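Local coordinates for protein putative creatinine amidohydrolase (Bacteroides fragilis, PDB 3LUB) that probably hydrolyses carbon-nitrogen bonds other than peptide bonds in linear amides, as a zinc-binding member of the creatininase superfamily, at residues S9-L13 with G14-E18; Q96-L99 with E100-S104. One frame throughout, in Å; residues are numbered along the deposited sequence.

How the contacts relate
Contact 1, residues 9-18, comes first along the chain: an N-terminal loop runs into the short helix 13-16, ahead of the first sheet strand, 23-28. Contact 2, residues 96-104, follows much later, within helix 92-108, which leads into strand 113-118. Their centres lie 22 Å apart and their nearest atoms about 12 Å, so they do not touch. They share the parallel sheet instead: contact 1 packs on strand 66-68, outermost within this chain, and contact 2 on the inner strands 23-28 and 113-118. Both also reach the second subunit, so two separate parts of the fold, each away from the zinc site, take part in assembly.

Contact 1. Residues S9-L13 with G14-E18; sequences SVSCL and GKVKE
S11 OG presses on the CG1 methyl of V16 at 3.1 Å, the tightest side-chain contact where the loop 9-12 enters the short helix 13-16. It lies toward the protein interior, where M67 of strand 66-68 touches both residues. S11 reaches V16 because its OG stands anti to the backbone N (chi1 -169°), and the same hydroxyl is hydrogen-bonded to the carbonyl of K4. The L13 side chain crosses that of V16 at about a right angle, its CD1 being 4.2 Å from V16 CG2, and the same methyl lies 3.7 Å from CB of K17. C12 occupies the N-cap position, and its SG is 3.9 Å from K15 N. Its carbonyl takes weak bonds from K15 N at 3.2 Å and V16 N at 3.3 Å. One residue on, the carbonyl of L13 receives K17 N at 2.9 Å, the shortest of these backbone bonds. The second subunit packs L38 against C12, N35 against L13 and Y40 against V16, and backbone hydrogen bonds link it to S11 and G14.

The solvent side is looser. K15 meets C12 through its CB and then leads away; CB of K17 sits 3.2 Å from L13 O before the chain runs out extended. Three of the four backbone bonds are weak, K17 N to L13 O being the exception. Such angled bonds give little directional hold, so the turn probably also relies on side-chain packing and on the second subunit, with the S11 hydroxyl satisfied by K4 O.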
ATOM      1  N   SER F   9     -11.332  27.319 -10.091  1.00 21.14           N
ATOM      2  CA  SER F   9     -10.380  27.478 -11.187  1.00 22.22           C
ATOM      3  C   SER F   9     -10.018  28.934 -11.549  1.00 22.57           C
ATOM      4  O   SER F   9      -8.964  29.177 -12.114  1.00 23.69           O
ATOM      5  CB  SER F   9     -10.891  26.733 -12.421  1.00 23.90           C
ATOM      6  OG  SER F   9     -10.973  25.343 -12.139  1.00 27.49           O
ATOM      7  N   VAL F  10     -10.884  29.886 -11.236  1.00 22.04           N
ATOM      8  CA  VAL F  10     -10.596  31.289 -11.458  1.00 22.59           C
ATOM      9  C   VAL F  10     -10.557  32.121 -10.157  1.00 23.84           C
ATOM     10  O   VAL F  10     -10.282  33.313 -10.211  1.00 27.21           O
ATOM     11  CB  VAL F  10     -11.583  31.929 -12.471  1.00 21.00           C
ATOM     12  CG1 VAL F  10     -11.484  31.246 -13.854  1.00 14.64           C
ATOM     13  CG2 VAL F  10     -13.012  31.890 -11.949  1.00 19.64           C
ATOM     14  N   SER F  11     -10.794  31.493  -9.003  1.00 22.65           N
ATOM     15  CA  SER F  11     -10.981  32.213  -7.743  1.00 21.65           C
ATOM     16  C   SER F  11      -9.678  32.483  -6.953  1.00 22.78           C
ATOM     17  O   SER F  11      -8.621  31.962  -7.268  1.00 22.56           O
ATOM     18  CB  SER F  11     -11.949  31.449  -6.871  1.00 21.90           C
ATOM     19  OG  SER F  11     -12.350  32.233  -5.759  1.00 23.95           O
ATOM     20  N   CYS F  12      -9.760  33.328  -5.929  1.00 23.04           N
ATOM     21  CA  CYS F  12      -8.601  33.623  -5.081  1.00 22.90           C
ATOM     22  C   CYS F  12      -9.044  33.760  -3.643  1.00 23.21           C
ATOM     23  O   CYS F  12     -10.211  33.941  -3.366  1.00 23.68           O
ATOM     24  CB  CYS F  12      -7.928  34.907  -5.539  1.00 23.79           C
ATOM     25  SG  CYS F  12      -9.076  36.309  -5.493  1.00 25.39           S
ATOM     26  N   LEU F  13      -8.099  33.650  -2.722  1.00 23.50           N
ATOM     27  CA  LEU F  13      -8.423  33.654  -1.322  1.00 23.87           C
ATOM     28  C   LEU F  13      -9.224  34.896  -0.896  1.00 25.32           C
ATOM     29  O   LEU F  13     -10.085  34.787  -0.055  1.00 25.74           O
ATOM     30  CB  LEU F  13      -7.144  33.503  -0.472  1.00 23.12           C
ATOM     31  CG  LEU F  13      -7.341  33.474   1.051  1.00 24.11           C
ATOM     32  CD1 LEU F  13      -8.290  32.299   1.465  1.00 21.07           C
ATOM     33  CD2 LEU F  13      -5.993  33.418   1.761  1.00 22.13           C
ATOM     34  N   GLY F  14      -8.915  36.062  -1.455  1.00 26.26           N
ATOM     35  CA  GLY F  14      -9.569  37.332  -1.069  1.00 26.90           C
ATOM     36  C   GLY F  14     -11.074  37.297  -1.286  1.00 28.44           C
ATOM     37  O   GLY F  14     -11.861  37.760  -0.425  1.00 28.29           O
ATOM     38  N   LYS F  15     -11.470  36.669  -2.394  1.00 28.80           N
ATOM     39  CA  LYS F  15     -12.879  36.543  -2.745  1.00 30.29           C
ATOM     40  C   LYS F  15     -13.598  35.489  -1.906  1.00 31.09           C
ATOM     41  O   LYS F  15     -14.783  35.635  -1.592  1.00 35.40           O
ATOM     42  CB  LYS F  15     -13.034  36.229  -4.230  1.00 32.28           C
ATOM     43  CG  LYS F  15     -14.511  36.096  -4.689  1.00 43.34           C
ATOM     44  CD  LYS F  15     -15.285  37.423  -4.515  1.00 50.64           C
ATOM     45  CE  LYS F  15     -16.606  37.483  -5.305  1.00 47.76           C
ATOM     46  NZ  LYS F  15     -16.407  37.854  -6.743  1.00 48.96           N
ATOM     47  N   VAL F  16     -12.903  34.432  -1.506  1.00 29.58           N
ATOM     48  CA  VAL F  16     -13.594  33.345  -0.820  1.00 28.34           C
ATOM     49  C   VAL F  16     -13.538  33.421   0.699  1.00 29.19           C
ATOM     50  O   VAL F  16     -14.411  32.873   1.363  1.00 27.30           O
ATOM     51  CB  VAL F  16     -13.106  31.960  -1.292  1.00 28.86           C
ATOM     52  CG1 VAL F  16     -13.016  31.932  -2.791  1.00 26.85           C
ATOM     53  CG2 VAL F  16     -11.787  31.609  -0.665  1.00 26.91           C
ATOM     54  N   LYS F  17     -12.560  34.131   1.263  1.00 30.74           N
ATOM     55  CA  LYS F  17     -12.262  33.975   2.685  1.00 34.71           C
ATOM     56  C   LYS F  17     -13.338  34.486   3.691  1.00 35.09           C
ATOM     57  O   LYS F  17     -13.376  34.047   4.847  1.00 35.28           O
ATOM     58  CB  LYS F  17     -10.862  34.531   3.028  1.00 35.29           C
ATOM     59  CG  LYS F  17     -10.705  36.043   3.025  1.00 37.10           C
ATOM     60  CD  LYS F  17      -9.502  36.476   3.883  1.00 40.33           C
ATOM     61  CE  LYS F  17      -9.543  37.994   4.166  1.00 50.72           C
ATOM     62  NZ  LYS F  17      -8.386  38.506   4.966  1.00 55.12           N
ATOM     63  N   GLU F  18     -14.219  35.381   3.272  1.00 36.26           N
ATOM     64  CA  GLU F  18     -15.273  35.845   4.191  1.00 39.90           C
ATOM     65  C   GLU F  18     -16.694  35.300   3.873  1.00 38.75           C
ATOM     66  O   GLU F  18     -17.711  35.817   4.378  1.00 39.55           O
ATOM     67  CB  GLU F  18     -15.246  37.367   4.236  1.00 43.05           C
ATOM     68  CG  GLU F  18     -13.947  37.888   4.903  1.00 50.40           C
ATOM     69  CD  GLU F  18     -13.467  39.186   4.302  1.00 57.38           C
ATOM     70  OE1 GLU F  18     -14.321  39.928   3.764  1.00 61.03           O
ATOM     71  OE2 GLU F  18     -12.241  39.464   4.379  1.00 63.35           O
TER

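Contact 2. Residues Q96-L99 with E100-S104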
ATOM      1  N   GLN F  96      -8.567   6.589  -5.385  1.00 17.09           N
ATOM      2  CA  GLN F  96      -8.992   6.575  -3.994  1.00 16.74           C
ATOM      3  C   GLN F  96      -8.040   7.415  -3.154  1.00 15.18           C
ATOM      4  O   GLN F  96      -8.455   8.119  -2.262  1.00 17.23           O
ATOM      5  CB  GLN F  96      -9.088   5.142  -3.495  1.00 15.80           C
ATOM      6  CG  GLN F  96      -9.494   5.020  -2.049  1.00 22.35           C
ATOM      7  CD  GLN F  96      -9.644   3.572  -1.599  1.00 25.93           C
ATOM      8  OE1 GLN F  96     -10.448   2.814  -2.148  1.00 35.41           O
ATOM      9  NE2 GLN F  96      -8.891   3.195  -0.563  1.00 39.39           N
ATOM     10  N   ALA F  97      -6.759   7.344  -3.430  1.00 15.65           N
ATOM     11  CA  ALA F  97      -5.783   8.155  -2.731  1.00 15.54           C
ATOM     12  C   ALA F  97      -6.063   9.633  -2.947  1.00 16.35           C
ATOM     13  O   ALA F  97      -5.956  10.409  -2.023  1.00 14.42           O
ATOM     14  CB  ALA F  97      -4.351   7.818  -3.199  1.00 13.48           C
ATOM     15  N   ILE F  98      -6.413  10.010  -4.183  1.00 16.35           N
ATOM     16  CA  ILE F  98      -6.772  11.388  -4.516  1.00 14.92           C
ATOM     17  C   ILE F  98      -7.958  11.860  -3.672  1.00 15.85           C
ATOM     18  O   ILE F  98      -7.865  12.900  -3.008  1.00 15.69           O
ATOM     19  CB  ILE F  98      -7.074  11.567  -6.039  1.00 17.71           C
ATOM     20  CG1 ILE F  98      -5.766  11.448  -6.856  1.00 19.28           C
ATOM     21  CG2 ILE F  98      -7.724  12.931  -6.294  1.00 13.09           C
ATOM     22  CD1 ILE F  98      -5.976  11.200  -8.361  1.00 12.24           C
ATOM     23  N   LEU F  99      -9.052  11.091  -3.690  1.00 16.34           N
ATOM     24  CA  LEU F  99     -10.279  11.450  -2.944  1.00 16.82           C
ATOM     25  C   LEU F  99     -10.033  11.491  -1.438  1.00 17.33           C
ATOM     26  O   LEU F  99     -10.526  12.379  -0.753  1.00 18.25           O
ATOM     27  CB  LEU F  99     -11.421  10.469  -3.241  1.00 18.38           C
ATOM     28  CG  LEU F  99     -12.816  10.744  -2.646  1.00 16.82           C
ATOM     29  CD1 LEU F  99     -13.327  12.140  -3.053  1.00 13.48           C
ATOM     30  CD2 LEU F  99     -13.781   9.687  -3.069  1.00 13.46           C
ATOM     31  N   GLU F 100      -9.266  10.542  -0.916  1.00 18.17           N
ATOM     32  CA  GLU F 100      -8.813  10.595   0.479  1.00 18.05           C
ATOM     33  C   GLU F 100      -8.151  11.908   0.804  1.00 17.84           C
ATOM     34  O   GLU F 100      -8.451  12.517   1.829  1.00 17.07           O
ATOM     35  CB  GLU F 100      -7.854   9.427   0.794  1.00 18.96           C
ATOM     36  CG  GLU F 100      -8.617   8.085   0.855  1.00 21.28           C
ATOM     37  CD  GLU F 100      -7.741   6.856   1.050  1.00 23.74           C
ATOM     38  OE1 GLU F 100      -6.523   6.966   0.877  1.00 20.62           O
ATOM     39  OE2 GLU F 100      -8.316   5.778   1.375  1.00 27.26           O
ATOM     40  N   ASP F 101      -7.244  12.363  -0.066  1.00 16.73           N
ATOM     41  CA  ASP F 101      -6.503  13.597   0.220  1.00 17.05           C
ATOM     42  C   ASP F 101      -7.412  14.828   0.136  1.00 17.48           C
ATOM     43  O   ASP F 101      -7.282  15.724   0.946  1.00 18.80           O
ATOM     44  CB  ASP F 101      -5.252  13.745  -0.667  1.00 18.10           C
ATOM     45  CG  ASP F 101      -4.141  12.758  -0.295  1.00 20.74           C
ATOM     46  OD1 ASP F 101      -4.227  12.089   0.743  1.00 21.21           O
ATOM     47  OD2 ASP F 101      -3.179  12.641  -1.056  1.00 22.09           O
ATOM     48  N   ILE F 102      -8.350  14.842  -0.799  1.00 17.27           N
ATOM     49  CA  ILE F 102      -9.293  15.942  -0.954  1.00 16.04           C
ATOM     50  C   ILE F 102     -10.218  16.034   0.257  1.00 16.68           C
ATOM     51  O   ILE F 102     -10.402  17.115   0.817  1.00 18.33           O
ATOM     52  CB  ILE F 102     -10.141  15.801  -2.280  1.00 17.19           C
ATOM     53  CG1 ILE F 102      -9.207  15.918  -3.489  1.00 17.66           C
ATOM     54  CG2 ILE F 102     -11.324  16.842  -2.311  1.00 14.02           C
ATOM     55  CD1 ILE F 102      -9.841  15.615  -4.836  1.00 14.27           C
ATOM     56  N   VAL F 103     -10.771  14.902   0.670  1.00 17.01           N
ATOM     57  CA  VAL F 103     -11.701  14.837   1.800  1.00 17.47           C
ATOM     58  C   VAL F 103     -11.023  15.175   3.142  1.00 18.16           C
ATOM     59  O   VAL F 103     -11.566  15.924   3.946  1.00 19.25           O
ATOM     60  CB  VAL F 103     -12.369  13.446   1.888  1.00 18.96           C
ATOM     61  CG1 VAL F 103     -13.118  13.280   3.221  1.00 16.06           C
ATOM     62  CG2 VAL F 103     -13.294  13.231   0.692  1.00 18.36           C
ATOM     63  N   SER F 104      -9.832  14.634   3.366  1.00 16.95           N
ATOM     64  CA  SER F 104      -9.043  14.981   4.519  1.00 16.10           C
ATOM     65  C   SER F 104      -8.886  16.490   4.665  1.00 18.40           C
ATOM     66  O   SER F 104      -9.094  17.040   5.765  1.00 19.53           O
ATOM     67  CB  SER F 104      -7.656  14.316   4.436  1.00 15.45           C
ATOM     68  OG  SER F 104      -6.870  14.655   5.562  1.00 23.26           O
TER
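Q96 and E100, one turn apart on helix 92-108, are joined by a side-chain hydrogen bond from Q96 NE2 to E100 OE2, 3.3 Å long and bent to 138°. The amide and carboxylate planes stand 53° apart, and the donor meets OE2 from above the carboxylate plane, so the bond is far from ideal in direction. Q96 gets there with an extended chain, while CG of E100 packs against the Q96 carbonyl oxygen at 3.1 Å. Next along the helix, I98 and I102 run side by side, pointing the same way, with I98 CG2 3.7 Å from I102 CD1. L99 and V103 meet at a slant, L99 CD1 to V103 CG2 at 3.9 Å.

Backbone bonds such as V103 N to L99 O, at 2.9 Å, set this spacing. Farther out, the other carboxylate oxygen of E100, OE1, forms a salt bridge with R91 of the second subunit, which also pairs with D101 OD1; D101 OD2 is hydrogen-bonded to T94 of that subunit. These ties probably fix the rotation of both acidic groups. L99 and I102 rest on L26 of strand 23-28, and V103 on L114 of strand 113-118.

With its apolar face on the parallel sheet, helix 92-108 is the connection of a beta-alpha-beta crossover, running from strand 66-68 past strand 23-28 to strand 113-118 in an alpha/beta fold.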